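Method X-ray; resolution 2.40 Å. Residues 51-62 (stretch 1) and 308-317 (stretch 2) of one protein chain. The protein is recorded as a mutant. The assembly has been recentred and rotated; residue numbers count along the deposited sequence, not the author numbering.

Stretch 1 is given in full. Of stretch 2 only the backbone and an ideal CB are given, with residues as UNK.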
# COMPACT_ATOMS: atom_id res chain seq x y z
N ALA B 51 36.78 8.61 11.22
CA ALA B 51 35.71 7.82 10.65
C ALA B 51 35.28 6.72 11.62
O ALA B 51 34.13 6.28 11.61
CB ALA B 51 36.15 7.23 9.34
N GLU B 52 36.21 6.27 12.45
CA GLU B 52 35.93 5.21 13.40
C GLU B 52 34.64 5.33 14.21
O GLU B 52 33.82 4.42 14.22
CB GLU B 52 37.11 5.06 14.36
CG GLU B 52 38.30 4.41 13.74
CD GLU B 52 39.46 4.37 14.69
OE1 GLU B 52 39.22 4.41 15.91
OE2 GLU B 52 40.61 4.30 14.21
N PRO B 53 34.44 6.47 14.90
CA PRO B 53 33.22 6.64 15.69
C PRO B 53 31.98 7.03 14.88
O PRO B 53 30.93 7.32 15.46
CB PRO B 53 33.62 7.68 16.72
CG PRO B 53 34.55 8.54 15.95
CD PRO B 53 35.39 7.55 15.18
N ARG B 54 32.10 7.04 13.55
CA ARG B 54 30.97 7.36 12.68
C ARG B 54 30.44 6.06 12.05
O ARG B 54 29.56 6.07 11.19
CB ARG B 54 31.35 8.41 11.62
CG ARG B 54 31.42 9.83 12.20
CD ARG B 54 31.61 10.93 11.13
NE ARG B 54 32.90 10.85 10.41
CZ ARG B 54 33.28 11.69 9.45
NH1 ARG B 54 32.50 12.69 9.08
NH2 ARG B 54 34.47 11.54 8.85
N HIS B 55 31.01 4.95 12.50
CA HIS B 55 30.59 3.60 12.11
C HIS B 55 30.78 3.12 10.68
O HIS B 55 30.92 3.92 9.75
CB HIS B 55 29.14 3.42 12.55
CG HIS B 55 28.85 4.06 13.88
ND1 HIS B 55 29.56 3.74 15.02
CD2 HIS B 55 28.03 5.08 14.22
CE1 HIS B 55 29.19 4.53 16.01
NE2 HIS B 55 28.26 5.36 15.55
N LEU B 56 30.76 1.80 10.54
CA LEU B 56 30.97 1.13 9.27
C LEU B 56 29.95 0.03 9.00
O LEU B 56 29.74 -0.86 9.83
CB LEU B 56 32.37 0.50 9.26
CG LEU B 56 32.77 -0.23 7.97
CD1 LEU B 56 33.04 0.81 6.88
CD2 LEU B 56 34.01 -1.07 8.20
N LEU B 57 29.34 0.10 7.82
CA LEU B 57 28.36 -0.89 7.41
C LEU B 57 28.99 -1.76 6.32
O LEU B 57 29.39 -1.26 5.29
CB LEU B 57 27.11 -0.18 6.88
CG LEU B 57 25.93 -1.08 6.52
CD1 LEU B 57 25.52 -1.92 7.72
CD2 LEU B 57 24.76 -0.23 6.07
N VAL B 58 29.09 -3.06 6.57
CA VAL B 58 29.68 -3.99 5.59
C VAL B 58 28.57 -4.76 4.90
O VAL B 58 28.04 -5.73 5.44
CB VAL B 58 30.64 -4.98 6.27
CG1 VAL B 58 31.26 -5.88 5.24
CG2 VAL B 58 31.70 -4.23 7.03
N ASN B 59 28.23 -4.34 3.69
CA ASN B 59 27.14 -4.93 2.91
C ASN B 59 27.61 -5.94 1.85
O ASN B 59 28.45 -5.63 1.00
CB ASN B 59 26.35 -3.78 2.27
CG ASN B 59 24.98 -4.20 1.76
OD1 ASN B 59 24.40 -3.51 0.95
ND2 ASN B 59 24.47 -5.33 2.24
N GLY B 60 27.05 -7.14 1.88
CA GLY B 60 27.42 -8.15 0.91
C GLY B 60 26.66 -9.46 1.09
O GLY B 60 26.32 -9.83 2.21
N ALA B 61 26.41 -10.14 -0.02
CA ALA B 61 25.69 -11.42 -0.00
C ALA B 61 26.51 -12.48 0.73
O ALA B 61 27.65 -12.24 1.13
CB ALA B 61 25.40 -11.87 -1.43
N THR B 62 25.93 -13.67 0.92
CA THR B 62 26.61 -14.75 1.62
C THR B 62 27.89 -15.15 0.90
O THR B 62 27.92 -15.21 -0.32
CB THR B 62 25.76 -16.05 1.71
OG1 THR B 62 24.43 -15.73 2.13
CG2 THR B 62 26.37 -17.01 2.72
N UNK B 308 32.94 7.03 22.81
CA UNK B 308 33.97 6.38 22.02
C UNK B 308 33.49 5.09 21.39
O UNK B 308 34.27 4.17 21.18
CB UNK B 308 35.20 6.10 22.89
N UNK B 309 32.19 5.03 21.10
CA UNK B 309 31.58 3.85 20.50
C UNK B 309 31.83 3.81 19.01
O UNK B 309 31.59 4.79 18.29
CB UNK B 309 30.08 3.82 20.78
N UNK B 310 32.33 2.66 18.55
CA UNK B 310 32.64 2.42 17.15
C UNK B 310 31.94 1.13 16.78
O UNK B 310 32.32 0.07 17.27
CB UNK B 310 34.15 2.35 16.89
N UNK B 311 30.93 1.23 15.92
CA UNK B 311 30.19 0.05 15.50
C UNK B 311 30.51 -0.42 14.08
O UNK B 311 30.63 0.39 13.16
CB UNK B 311 28.69 0.33 15.61
N UNK B 312 30.65 -1.72 13.92
CA UNK B 312 30.93 -2.33 12.62
C UNK B 312 29.87 -3.41 12.50
O UNK B 312 29.83 -4.33 13.31
CB UNK B 312 32.35 -2.88 12.51
N UNK B 313 29.01 -3.28 11.51
CA UNK B 313 27.94 -4.24 11.33
C UNK B 313 27.90 -4.83 9.94
O UNK B 313 28.06 -4.13 8.95
CB UNK B 313 26.59 -3.58 11.64
N UNK B 314 27.71 -6.14 9.87
CA UNK B 314 27.62 -6.81 8.59
C UNK B 314 26.14 -6.83 8.23
O UNK B 314 25.29 -6.83 9.12
CB UNK B 314 28.22 -8.22 8.63
N UNK B 315 25.84 -6.83 6.93
CA UNK B 315 24.45 -6.86 6.47
C UNK B 315 24.39 -7.61 5.16
O UNK B 315 24.84 -7.10 4.15
CB UNK B 315 23.88 -5.45 6.31
N UNK B 316 23.83 -8.82 5.17
CA UNK B 316 23.75 -9.59 3.94
C UNK B 316 22.56 -9.22 3.07
O UNK B 316 22.64 -9.28 1.84
CB UNK B 316 23.69 -11.08 4.27
N UNK B 317 21.44 -8.83 3.69
CA UNK B 317 20.24 -8.45 2.93
C UNK B 317 19.62 -7.17 3.45
O UNK B 317 19.18 -7.10 4.59
CB UNK B 317 19.20 -9.57 2.98

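Position 308 has a phi of 82°, and an ideal CB there finds no atom of stretch 1 within 5.5 Å. The positive phi alone favours glycine, though asparagine or aspartate can adopt it. The residue is Gly 308.

At 309 the CB points sideways. Many side chains would fit, and an apolar one could reach the imidazole of His 55. Leu 309 does so, its CD1 4.2 Å from His 55 CE1.

Position 310 is more demanding. Its ideal CB lies 3.4 Å from Glu 52 O, and the carboxylate of Glu 52 lies farther out on the same side. A long basic side chain, lysine or arginine, would answer that charge. The residue is Arg 310: its NE donates to Glu 52 OE1 at 2.6 Å in a salt bridge, and NH2 adds a weak bond to the same OE1 at 3.1 Å. The guanidinium lays one face over CB of Pro 53, while NH1 bonds to the carbonyl O of Gly 308 at 3.1 Å.

At 311 the backbone does the polar work: its N donates to ND1 of His 55 at 3.0 Å, and its O accepts from N of Leu 56 at 3.0 Å. The CB calls for no polar group; a beta-branched residue suits the extended backbone. It is Val 311.

From 312 the strands pair in parallel, and side chains alternate between faces. Position 312 shares a face with Leu 56 and Val 58, so valine, isoleucine or leucine would serve. Val 312 places CG1 4.2 Å from Leu 56 CD2 and 4.3 Å from Val 58 CG2.

Position 313 turns to the face of Leu 57, whose CD1 is 4.4 Å from the ideal CB. Small or medium apolar residues are plausible; Ala 313 makes just that methyl contact.

At 314 an ideal CB would sit 4.1 Å from Val 58 O, and phi is negative, so these atoms do not demand glycine. Gly 314 nevertheless occupies it, its CA 3.4 Å from Val 58 O in a CA-H...O contact.

Position 315 looks onto Leu 57 CD1 and Asn 59 ND2, favouring a sizeable apolar chain. Leu 315 sets CB 4.1 Å from Leu 57 CD1, while its carbonyl O accepts from Asn 59 ND2 at 2.6 Å.

At 316 the CB points sideways near Gly 60 O and Thr 62, where polar chains fit. Gln 316 brings OE1 3.6 Å from Thr 62 OG1.

Position 317 points away, leaving choice open; Ser 317 caps the helix that follows.

Stretch 2 (308-317) GLRVVAGLQS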
# COMPACT_ATOMS: atom_id res chain seq x y z
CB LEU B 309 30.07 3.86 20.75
CG LEU B 309 29.24 2.56 20.71
CD1 LEU B 309 28.15 2.71 19.66
CD2 LEU B 309 30.13 1.36 20.43
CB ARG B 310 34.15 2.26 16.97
CG ARG B 310 34.94 3.49 17.37
CD ARG B 310 36.34 3.11 17.83
NE ARG B 310 37.28 4.22 17.68
CZ ARG B 310 37.23 5.36 18.36
NH1 ARG B 310 36.27 5.57 19.25
NH2 ARG B 310 38.15 6.29 18.14
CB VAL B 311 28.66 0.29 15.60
CG1 VAL B 311 27.89 -1.00 15.26
CG2 VAL B 311 28.30 0.79 17.00
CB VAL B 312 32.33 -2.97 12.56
CG1 VAL B 312 32.54 -3.61 11.21
CG2 VAL B 312 33.39 -1.91 12.83
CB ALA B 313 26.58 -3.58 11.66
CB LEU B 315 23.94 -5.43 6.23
CG LEU B 315 22.48 -5.30 5.77
CD1 LEU B 315 21.56 -5.78 6.90
CD2 LEU B 315 22.16 -3.86 5.40
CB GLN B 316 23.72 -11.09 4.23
CG GLN B 316 22.36 -11.61 4.64
CD GLN B 316 22.22 -13.11 4.46
OE1 GLN B 316 23.09 -13.88 4.89
NE2 GLN B 316 21.13 -13.53 3.81
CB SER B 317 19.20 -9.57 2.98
OG SER B 317 18.02 -9.19 2.28
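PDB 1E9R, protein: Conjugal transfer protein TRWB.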